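PDB 1Z03: 2-oxo-1,2-dihydroquinoline 8-monooxygenase, oxygenase component from Pseudomonas putida, which probably hydroxylates 2-oxo-1,2-dihydroquinoline at carbon 8, using electrons passed from a Rieske [2Fe-2S] cluster to a mononuclear iron. Local coordinates for residues G300-E305 with Q314-V319; N215-A220 with T294-P299; T204-W209 with A368-Q373. All blocks are in the same frame, centred on the assembly; numbering follows the deposited sequence.

Interaction 1: G300-E305 with Q314-V319; sequences GVLMVE and QYEWYV. With OCH (quinolin-2(1H)-one), chain I.
Gln314 pairs with Val304 at the loop end of a beta hairpin, strands 301-305 and 313-320, in the seven-stranded antiparallel sheet of the catalytic domain. Val304 N donates to Gln314 O at 2.8 Å, and Gln314 N returns a longer bond to Val304 O. With CG anti to the backbone N (chi1 -175°), the extended Gln314 chain reaches the bound quinolinone, and NE2, hydrogen-bonded to Asn362, lies 3.5 Å from ligand C5. Val304 CG2 and Leu302 CD2 both touch ligand C4, the carbon at position 8 of the substrate, so this face helps line the substrate pocket. Tyr315 faces the other way: its CE2 packs at 3.5 Å on Met303 CG, the sulfur making an oblique Met-aromatic contact, while OH is held by Pro189 O. Glu316 returns to the ligand side and forms the second hydrogen-bonded pair with Leu302 (Leu302 N to Glu316 O, 3.0 Å); Leu302 CD2 packs beside its carboxylate, which Tyr318 OH holds at OE1 and Tyr328 OH at OE2. At Trp317, Val301 CG1 sits over the five-membered ring, 3.7 Å from its centroid and 21° off the normal, a CH-pi contact. Tyr318 brings its ring edge to Gly300, CD1 lying 3.5 Å from the carbonyl O. One water closes this end of the hairpin, donating to Gly300 O at 2.7 Å and accepting from Tyr318 N at 2.8 Å.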
loop_
_atom_site.group_PDB
_atom_site.type_symbol
_atom_site.label_atom_id
_atom_site.label_comp_id
_atom_site.label_asym_id
_atom_site.label_seq_id
_atom_site.Cartn_x
_atom_site.Cartn_y
_atom_site.Cartn_z
ATOM N N GLY A 300 26.785 -12.440 -3.990
ATOM C CA GLY A 300 25.902 -12.613 -5.132
ATOM C C GLY A 300 26.342 -11.694 -6.259
ATOM O O GLY A 300 25.585 -10.820 -6.712
ATOM N N VAL A 301 27.580 -11.889 -6.704
ATOM C CA VAL A 301 28.156 -11.080 -7.771
ATOM C C VAL A 301 28.392 -11.931 -9.009
ATOM O O VAL A 301 29.098 -12.945 -8.954
ATOM C CB VAL A 301 29.503 -10.473 -7.348
ATOM C CG1 VAL A 301 29.885 -9.360 -8.318
ATOM C CG2 VAL A 301 29.430 -9.967 -5.926
ATOM N N LEU A 302 27.804 -11.506 -10.122
ATOM C CA LEU A 302 27.928 -12.209 -11.394
ATOM C C LEU A 302 29.039 -11.627 -12.241
ATOM O O LEU A 302 29.232 -10.414 -12.275
ATOM C CB LEU A 302 26.627 -12.109 -12.200
ATOM C CG LEU A 302 26.665 -12.620 -13.648
ATOM C CD1 LEU A 302 26.553 -14.145 -13.665
ATOM C CD2 LEU A 302 25.522 -12.014 -14.443
ATOM N N MET A 303 29.771 -12.504 -12.915
ATOM C CA MET A 303 30.824 -12.084 -13.826
ATOM C C MET A 303 30.555 -12.783 -15.151
ATOM O O MET A 303 30.330 -13.992 -15.196
ATOM C CB MET A 303 32.221 -12.466 -13.332
ATOM C CG MET A 303 33.289 -12.223 -14.410
ATOM S SD MET A 303 35.005 -12.361 -13.850
ATOM C CE MET A 303 35.057 -14.098 -13.373
ATOM N N VAL A 304 30.542 -12.009 -16.227
ATOM C CA VAL A 304 30.315 -12.567 -17.551
ATOM C C VAL A 304 31.556 -12.246 -18.370
ATOM O O VAL A 304 31.666 -11.162 -18.945
ATOM C CB VAL A 304 29.074 -11.943 -18.228
ATOM C CG1 VAL A 304 28.667 -12.781 -19.445
ATOM C CG2 VAL A 304 27.932 -11.858 -17.236
ATOM N N GLU A 305 32.494 -13.188 -18.400
ATOM C CA GLU A 305 33.744 -13.013 -19.136
ATOM C C GLU A 305 33.506 -12.876 -20.625
ATOM O O GLU A 305 32.609 -13.511 -21.175
ATOM C CB GLU A 305 34.668 -14.210 -18.920
ATOM C CG GLU A 305 35.181 -14.393 -17.517
ATOM C CD GLU A 305 35.740 -15.781 -17.327
ATOM O OE1 GLU A 305 35.102 -16.602 -16.624
ATOM O OE2 GLU A 305 36.815 -16.052 -17.907
ATOM N N GLN A 314 31.366 -8.051 -18.049
ATOM C CA GLN A 314 30.175 -7.501 -17.405
ATOM C C GLN A 314 30.015 -8.042 -15.993
ATOM O O GLN A 314 30.116 -9.242 -15.765
ATOM C CB GLN A 314 28.899 -7.815 -18.206
ATOM C CG GLN A 314 27.634 -7.148 -17.617
ATOM C CD GLN A 314 26.451 -7.120 -18.576
ATOM O OE1 GLN A 314 26.616 -6.958 -19.787
ATOM N NE2 GLN A 314 25.242 -7.254 -18.028
ATOM N N TYR A 315 29.777 -7.144 -15.046
ATOM C CA TYR A 315 29.569 -7.526 -13.655
ATOM C C TYR A 315 28.189 -7.041 -13.229
ATOM O O TYR A 315 27.756 -5.958 -13.622
ATOM C CB TYR A 315 30.618 -6.883 -12.737
ATOM C CG TYR A 315 32.030 -7.392 -12.919
ATOM C CD1 TYR A 315 33.036 -6.555 -13.403
ATOM C CD2 TYR A 315 32.362 -8.716 -12.615
ATOM C CE1 TYR A 315 34.340 -7.023 -13.580
ATOM C CE2 TYR A 315 33.665 -9.194 -12.790
ATOM C CZ TYR A 315 34.646 -8.343 -13.272
ATOM O OH TYR A 315 35.927 -8.817 -13.456
ATOM N N GLU A 316 27.496 -7.844 -12.432
ATOM C CA GLU A 316 26.187 -7.453 -11.936
ATOM C C GLU A 316 26.086 -7.759 -10.450
ATOM O O GLU A 316 26.677 -8.725 -9.967
ATOM C CB GLU A 316 25.066 -8.189 -12.678
ATOM C CG GLU A 316 25.054 -7.971 -14.191
ATOM C CD GLU A 316 23.768 -8.442 -14.837
ATOM O OE1 GLU A 316 23.065 -9.284 -14.241
ATOM O OE2 GLU A 316 23.460 -7.989 -15.954
ATOM N N TRP A 317 25.367 -6.900 -9.731
ATOM C CA TRP A 317 25.133 -7.072 -8.302
ATOM C C TRP A 317 23.631 -6.950 -8.136
ATOM O O TRP A 317 22.961 -6.344 -8.970
ATOM C CB TRP A 317 25.796 -5.967 -7.487
ATOM C CG TRP A 317 27.265 -6.142 -7.243
ATOM C CD1 TRP A 317 27.855 -6.672 -6.129
ATOM C CD2 TRP A 317 28.329 -5.697 -8.090
ATOM N NE1 TRP A 317 29.225 -6.570 -6.225
ATOM C CE2 TRP A 317 29.542 -5.976 -7.419
ATOM C CE3 TRP A 317 28.376 -5.084 -9.349
ATOM C CZ2 TRP A 317 30.794 -5.660 -7.967
ATOM C CZ3 TRP A 317 29.622 -4.769 -9.893
ATOM C CH2 TRP A 317 30.812 -5.056 -9.200
ATOM N N TYR A 318 23.116 -7.531 -7.062
ATOM C CA TYR A 318 21.694 -7.496 -6.744
ATOM C C TYR A 318 21.724 -7.273 -5.242
ATOM O O TYR A 318 21.539 -8.194 -4.442
ATOM C CB TYR A 318 21.054 -8.835 -7.100
ATOM C CG TYR A 318 21.524 -9.357 -8.441
ATOM C CD1 TYR A 318 22.708 -10.095 -8.549
ATOM C CD2 TYR A 318 20.826 -9.056 -9.611
ATOM C CE1 TYR A 318 23.184 -10.518 -9.791
ATOM C CE2 TYR A 318 21.296 -9.473 -10.858
ATOM C CZ TYR A 318 22.470 -10.205 -10.936
ATOM O OH TYR A 318 22.896 -10.653 -12.162
ATOM N N VAL A 319 21.989 -6.023 -4.875
ATOM C CA VAL A 319 22.126 -5.621 -3.489
ATOM C C VAL A 319 20.802 -5.527 -2.753
ATOM O O VAL A 319 19.910 -4.760 -3.134
ATOM C CB VAL A 319 22.851 -4.270 -3.400
ATOM C CG1 VAL A 319 23.162 -3.949 -1.960
ATOM C CG2 VAL A 319 24.137 -4.308 -4.242
HETATM O O1 OCH I . 23.994 -16.685 -19.105
HETATM N N2 OCH I . 24.240 -14.447 -18.521
HETATM C C3 OCH I . 24.482 -13.089 -18.850
HETATM C C4 OCH I . 24.484 -12.064 -17.833
HETATM C C5 OCH I . 24.721 -10.746 -18.224
HETATM C C6 OCH I . 24.953 -10.418 -19.597
HETATM C C7 OCH I . 24.954 -11.406 -20.580
HETATM C C8 OCH I . 24.720 -12.746 -20.250
HETATM C C9 OCH I . 24.711 -13.825 -21.282
HETATM C C10 OCH I . 24.481 -15.105 -20.951
HETATM C C1 OCH I . 24.217 -15.535 -19.486
HETATM O O HOH W 1 24.953 -8.628 -5.256
#

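Interaction 2: N215-A220 with T294-P299; sequences NGFDNA and TSVVLP. With OCH (quinolin-2(1H)-one), chain I.
Phe217 lays its ring against Val296, joining the loop that leads to the iron ligand His221 to strand 293-297 of the catalytic sheet. The loop starts with a type I beta turn, Asn215 to Asp218, and continues in an Asx turn in which Asp218 OD2 accepts from Ala220 N. The Phe217 side chain leaves the turn toward the strand. Its CB lies 4.1 Å from Thr294 OG1 and also packs on Leu302 of the next strand. With chi1 at 55°, CG sits between the backbone N and the carbonyl carbon, and the ring swings over Val296. There CD2 meets Val296 CB at 3.9 Å, CE2 touches both methyls, and CZ at the tip still reaches CG1. Val296 CG1 stands over the middle of the ring face, 3.9 Å from the centroid and 10° off the normal, a centred CH-pi contact. Trp397 adds an edge-to-face partner to the same ring.

Beside this apolar packing runs a polar seam that holds the substrate. Gly216 O accepts from quinolinone N2 at 2.6 Å with a nearly straight N-H...O angle of 167°, while Thr294 CG2 packs by that nitrogen. Thr294 OG1 is hydrogen-bonded to Gln264. The loop reaches the metal centre too: Asp218 O bonds His221 ND1, and Asp218 packs on the cluster ligand His108 of the second subunit, consistent with the route for electrons between subunits known in Rieske oxygenases. A single water ties the ligand carbonyl to both segments, lying 2.6 Å from quinolinone O1, 2.6 Å from Asn219 OD1 and 2.6 Å from Thr294 OG1.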
loop_
_atom_site.group_PDB
_atom_site.type_symbol
_atom_site.label_atom_id
_atom_site.label_comp_id
_atom_site.label_asym_id
_atom_site.label_seq_id
_atom_site.Cartn_x
_atom_site.Cartn_y
_atom_site.Cartn_z
ATOM N N ASN A 215 18.909 -15.350 -11.916
ATOM C CA ASN A 215 18.662 -15.231 -13.349
ATOM C C ASN A 215 19.929 -15.178 -14.213
ATOM O O ASN A 215 20.055 -15.925 -15.181
ATOM C CB ASN A 215 17.782 -13.989 -13.594
ATOM C CG ASN A 215 17.697 -13.593 -15.061
ATOM O OD1 ASN A 215 18.623 -12.994 -15.608
ATOM N ND2 ASN A 215 16.585 -13.927 -15.704
ATOM N N GLY A 216 20.872 -14.323 -13.836
ATOM C CA GLY A 216 22.093 -14.133 -14.601
ATOM C C GLY A 216 22.969 -15.301 -15.013
ATOM O O GLY A 216 23.542 -15.280 -16.105
ATOM N N PHE A 217 23.099 -16.312 -14.163
ATOM C CA PHE A 217 23.944 -17.454 -14.498
ATOM C C PHE A 217 23.145 -18.725 -14.796
ATOM O O PHE A 217 23.660 -19.841 -14.695
ATOM C CB PHE A 217 24.968 -17.690 -13.370
ATOM C CG PHE A 217 24.353 -17.850 -12.004
ATOM C CD1 PHE A 217 23.969 -19.105 -11.539
ATOM C CD2 PHE A 217 24.123 -16.736 -11.194
ATOM C CE1 PHE A 217 23.361 -19.251 -10.287
ATOM C CE2 PHE A 217 23.513 -16.871 -9.939
ATOM C CZ PHE A 217 23.132 -18.130 -9.488
ATOM N N ASP A 218 21.881 -18.550 -15.168
ATOM C CA ASP A 218 21.015 -19.676 -15.502
ATOM C C ASP A 218 21.104 -19.866 -17.013
ATOM O O ASP A 218 20.715 -18.990 -17.778
ATOM C CB ASP A 218 19.575 -19.379 -15.086
ATOM C CG ASP A 218 18.657 -20.582 -15.250
ATOM O OD1 ASP A 218 17.901 -20.882 -14.304
ATOM O OD2 ASP A 218 18.678 -21.221 -16.325
ATOM N N ASN A 219 21.601 -21.021 -17.439
ATOM C CA ASN A 219 21.783 -21.287 -18.858
ATOM C C ASN A 219 20.554 -21.704 -19.640
ATOM O O ASN A 219 20.643 -21.997 -20.832
ATOM C CB ASN A 219 22.894 -22.312 -19.027
ATOM C CG ASN A 219 24.196 -21.830 -18.439
ATOM O OD1 ASN A 219 24.758 -20.833 -18.900
ATOM N ND2 ASN A 219 24.678 -22.517 -17.404
ATOM N N ALA A 220 19.404 -21.727 -18.979
ATOM C CA ALA A 220 18.164 -22.091 -19.650
ATOM C C ALA A 220 17.359 -20.819 -19.894
ATOM O O ALA A 220 16.444 -20.796 -20.714
ATOM C CB ALA A 220 17.357 -23.065 -18.790
ATOM N N THR A 294 30.049 -17.517 -17.420
ATOM C CA THR A 294 29.486 -16.943 -16.208
ATOM C C THR A 294 29.923 -17.645 -14.924
ATOM O O THR A 294 30.126 -18.863 -14.888
ATOM C CB THR A 294 27.942 -16.936 -16.259
ATOM O OG1 THR A 294 27.468 -18.259 -16.527
ATOM C CG2 THR A 294 27.444 -16.007 -17.351
ATOM N N SER A 295 30.057 -16.848 -13.870
ATOM C CA SER A 295 30.446 -17.331 -12.554
ATOM C C SER A 295 29.759 -16.418 -11.545
ATOM O O SER A 295 29.396 -15.289 -11.880
ATOM C CB SER A 295 31.964 -17.239 -12.378
ATOM O OG SER A 295 32.416 -15.894 -12.447
ATOM N N VAL A 296 29.564 -16.906 -10.322
ATOM C CA VAL A 296 28.942 -16.097 -9.286
ATOM C C VAL A 296 29.611 -16.371 -7.939
ATOM O O VAL A 296 29.964 -17.511 -7.631
ATOM C CB VAL A 296 27.418 -16.374 -9.202
ATOM C CG1 VAL A 296 27.161 -17.838 -8.893
ATOM C CG2 VAL A 296 26.779 -15.474 -8.145
ATOM N N VAL A 297 29.802 -15.311 -7.157
ATOM C CA VAL A 297 30.434 -15.420 -5.844
ATOM C C VAL A 297 29.627 -14.636 -4.801
ATOM O O VAL A 297 28.890 -13.708 -5.147
ATOM C CB VAL A 297 31.901 -14.853 -5.866
ATOM C CG1 VAL A 297 32.738 -15.565 -6.922
ATOM C CG2 VAL A 297 31.889 -13.358 -6.139
ATOM N N LEU A 298 29.761 -15.010 -3.530
ATOM C CA LEU A 298 29.072 -14.305 -2.454
ATOM C C LEU A 298 29.578 -12.862 -2.448
ATOM O O LEU A 298 30.743 -12.605 -2.772
ATOM C CB LEU A 298 29.373 -14.974 -1.106
ATOM C CG LEU A 298 28.540 -16.206 -0.719
ATOM C CD1 LEU A 298 29.210 -16.958 0.421
ATOM C CD2 LEU A 298 27.135 -15.770 -0.313
ATOM N N PRO A 299 28.719 -11.892 -2.070
ATOM C CA PRO A 299 27.317 -12.030 -1.644
ATOM C C PRO A 299 26.296 -12.215 -2.772
ATOM O O PRO A 299 25.085 -12.157 -2.532
ATOM C CB PRO A 299 27.069 -10.740 -0.875
ATOM C CG PRO A 299 27.889 -9.745 -1.648
ATOM C CD PRO A 299 29.187 -10.505 -1.886
HETATM O O1 OCH I . 23.994 -16.685 -19.105
HETATM N N2 OCH I . 24.240 -14.447 -18.521
HETATM C C3 OCH I . 24.482 -13.089 -18.850
HETATM C C4 OCH I . 24.484 -12.064 -17.833
HETATM C C5 OCH I . 24.721 -10.746 -18.224
HETATM C C6 OCH I . 24.953 -10.418 -19.597
HETATM C C7 OCH I . 24.954 -11.406 -20.580
HETATM C C8 OCH I . 24.720 -12.746 -20.250
HETATM C C9 OCH I . 24.711 -13.825 -21.282
HETATM C C10 OCH I . 24.481 -15.105 -20.951
HETATM C C1 OCH I . 24.217 -15.535 -19.486
HETATM O O HOH W 2 25.211 -18.501 -17.738
#

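Interaction 3: T204-W209 with A368-Q373; sequences TGFGNW and AREAMQ
A largely polar contact of side chains with backbone fastens the end of strand 196-206, with the turn after it, to helix 363-377, and Gln373 carries most of it. Its CG lies anti to the carbonyl carbon, and a bend at chi2 (-73°) folds the amide back over the turn, where it meets the backbone of Asn208 at two points, one of them weakly. NE2 donates to Asn208 O at 3.0 Å with an N-H...O angle of 156°, arriving in the carbonyl plane on a lone pair, and OE1 receives a weak bond from Asn208 N. The amide carbon passes close over the chain: Gln373 CD is 3.4 Å from Gly207 CA, and a CB on Gly207 would collide with it. A water accepts from NE2 and donates to Phe206 O, so the same amide nitrogen reaches two residues further back. Shortened to an alanine here, the side chain would probably leave Asn208 O without its amide donor, the water with Phe206 O but not NE2, and a gap above Gly207.

In the Bet v 1-like catalytic domain, strand 196-206 is an outermost strand of the sheet within the chain, and helix 363-377 carries the iron ligand Asp365. Asn208 is the N-cap residue of helix 209-213, so these bonds join the start of that helix to the longer one. One turn before Gln373, Glu370 lies alongside Phe206: its CG is 3.3 Å from Phe206 O. The Glu370 carboxylate forms a salt bridge through OE2 with Lys427 of the second subunit, placing the contact near a subunit boundary. The same OE2 meets the edge of the Phe206 ring in its plane, 3.6 Å from CD1, with ring and carboxylate planes 72° apart.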
loop_
_atom_site.group_PDB
_atom_site.type_symbol
_atom_site.label_atom_id
_atom_site.label_comp_id
_atom_site.label_asym_id
_atom_site.label_seq_id
_atom_site.Cartn_x
_atom_site.Cartn_y
_atom_site.Cartn_z
ATOM N N THR A 204 16.846 0.662 -8.867
ATOM C CA THR A 204 16.116 -0.149 -7.914
ATOM C C THR A 204 15.275 -1.221 -8.608
ATOM O O THR A 204 14.574 -0.960 -9.592
ATOM C CB THR A 204 15.228 0.727 -7.026
ATOM O OG1 THR A 204 16.061 1.656 -6.318
ATOM C CG2 THR A 204 14.489 -0.121 -6.007
ATOM N N GLY A 205 15.375 -2.435 -8.083
ATOM C CA GLY A 205 14.639 -3.559 -8.622
ATOM C C GLY A 205 13.480 -3.870 -7.702
ATOM O O GLY A 205 13.600 -3.764 -6.482
ATOM N N PHE A 206 12.350 -4.262 -8.273
ATOM C CA PHE A 206 11.187 -4.554 -7.454
ATOM C C PHE A 206 10.985 -6.046 -7.276
ATOM O O PHE A 206 10.540 -6.756 -8.183
ATOM C CB PHE A 206 9.973 -3.857 -8.062
ATOM C CG PHE A 206 10.221 -2.398 -8.325
ATOM C CD1 PHE A 206 10.634 -1.968 -9.582
ATOM C CD2 PHE A 206 10.190 -1.474 -7.283
ATOM C CE1 PHE A 206 11.027 -0.640 -9.800
ATOM C CE2 PHE A 206 10.581 -0.148 -7.492
ATOM C CZ PHE A 206 11.003 0.266 -8.754
ATOM N N GLY A 207 11.341 -6.502 -6.076
ATOM C CA GLY A 207 11.252 -7.904 -5.720
ATOM C C GLY A 207 12.500 -8.280 -4.944
ATOM O O GLY A 207 13.472 -7.517 -4.908
ATOM N N ASN A 208 12.475 -9.451 -4.320
ATOM C CA ASN A 208 13.599 -9.944 -3.529
ATOM C C ASN A 208 14.896 -10.113 -4.322
ATOM O O ASN A 208 14.875 -10.486 -5.491
ATOM C CB ASN A 208 13.224 -11.277 -2.903
ATOM C CG ASN A 208 14.280 -11.786 -1.976
ATOM O OD1 ASN A 208 14.449 -11.266 -0.865
ATOM N ND2 ASN A 208 15.015 -12.802 -2.418
ATOM N N TRP A 209 16.025 -9.869 -3.663
ATOM C CA TRP A 209 17.332 -9.967 -4.303
ATOM C C TRP A 209 17.742 -11.345 -4.827
ATOM O O TRP A 209 18.400 -11.441 -5.872
ATOM C CB TRP A 209 18.417 -9.481 -3.348
ATOM C CG TRP A 209 18.768 -10.463 -2.257
ATOM C CD1 TRP A 209 18.164 -10.598 -1.034
ATOM C CD2 TRP A 209 19.827 -11.436 -2.291
ATOM N NE1 TRP A 209 18.786 -11.589 -0.306
ATOM C CE2 TRP A 209 19.808 -12.119 -1.052
ATOM C CE3 TRP A 209 20.788 -11.794 -3.249
ATOM C CZ2 TRP A 209 20.718 -13.146 -0.744
ATOM C CZ3 TRP A 209 21.694 -12.815 -2.943
ATOM C CH2 TRP A 209 21.649 -13.476 -1.697
ATOM N N ALA A 368 11.741 -10.342 -16.471
ATOM C CA ALA A 368 11.721 -11.780 -16.213
ATOM C C ALA A 368 11.831 -12.019 -14.707
ATOM O O ALA A 368 11.076 -12.820 -14.147
ATOM C CB ALA A 368 12.879 -12.468 -16.942
ATOM N N ARG A 369 12.767 -11.317 -14.060
ATOM C CA ARG A 369 12.989 -11.446 -12.616
ATOM C C ARG A 369 11.755 -11.012 -11.841
ATOM O O ARG A 369 11.358 -11.652 -10.870
ATOM C CB ARG A 369 14.155 -10.573 -12.165
ATOM C CG ARG A 369 15.472 -10.865 -12.823
ATOM C CD ARG A 369 16.426 -9.741 -12.518
ATOM N NE ARG A 369 17.676 -9.878 -13.254
ATOM C CZ ARG A 369 18.392 -8.851 -13.693
ATOM N NH1 ARG A 369 19.519 -9.073 -14.355
ATOM N NH2 ARG A 369 17.974 -7.608 -13.476
ATOM N N GLU A 370 11.158 -9.907 -12.270
ATOM C CA GLU A 370 9.968 -9.386 -11.611
ATOM C C GLU A 370 8.804 -10.372 -11.669
ATOM O O GLU A 370 8.115 -10.602 -10.678
ATOM C CB GLU A 370 9.542 -8.070 -12.264
ATOM C CG GLU A 370 9.806 -6.828 -11.441
ATOM C CD GLU A 370 9.323 -5.559 -12.124
ATOM O OE1 GLU A 370 8.226 -5.582 -12.720
ATOM O OE2 GLU A 370 10.029 -4.530 -12.058
ATOM N N ALA A 371 8.585 -10.959 -12.839
ATOM C CA ALA A 371 7.480 -11.898 -13.030
ATOM C C ALA A 371 7.532 -13.162 -12.174
ATOM O O ALA A 371 6.538 -13.870 -12.052
ATOM C CB ALA A 371 7.399 -12.287 -14.495
ATOM N N MET A 372 8.683 -13.437 -11.578
ATOM C CA MET A 372 8.878 -14.627 -10.761
ATOM C C MET A 372 8.729 -14.357 -9.260
ATOM O O MET A 372 8.542 -15.278 -8.465
ATOM C CB MET A 372 10.271 -15.178 -11.091
ATOM C CG MET A 372 10.760 -16.346 -10.285
ATOM S SD MET A 372 12.252 -17.070 -11.070
ATOM C CE MET A 372 13.274 -15.629 -11.427
ATOM N N GLN A 373 8.780 -13.086 -8.882
ATOM C CA GLN A 373 8.706 -12.686 -7.480
ATOM C C GLN A 373 7.472 -13.092 -6.677
ATOM O O GLN A 373 7.606 -13.485 -5.518
ATOM C CB GLN A 373 8.910 -11.177 -7.374
ATOM C CG GLN A 373 10.232 -10.688 -7.962
ATOM C CD GLN A 373 11.438 -11.046 -7.108
ATOM O OE1 GLN A 373 11.322 -11.737 -6.101
ATOM N NE2 GLN A 373 12.607 -10.572 -7.514
HETATM O O HOH W 3 12.892 -8.180 -9.557
HETATM O O HOH W 4 12.298 -4.401 -11.283
#

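In the fold
Following the chain, residues 204-209 come first and wait for 368-373, so interaction 3 closes the widest loop. Inside it, 215-220 meets 294-299 in interaction 2, and only after that does 300-305 turn back on 314-319 in the short hairpin of interaction 1. Interactions 1 and 2 are thus in series, both nested within interaction 3, and none cross. Strands 293-297 and 301-305 are neighbours in one sheet, joined where Met303 N meets Ser295 O, and both contacts touch the quinolinone. Interaction 3 ties that sheet's edge to the helix of Asp365, from which Arg369 extends a long, weak ion pair to Glu316 of the hairpin.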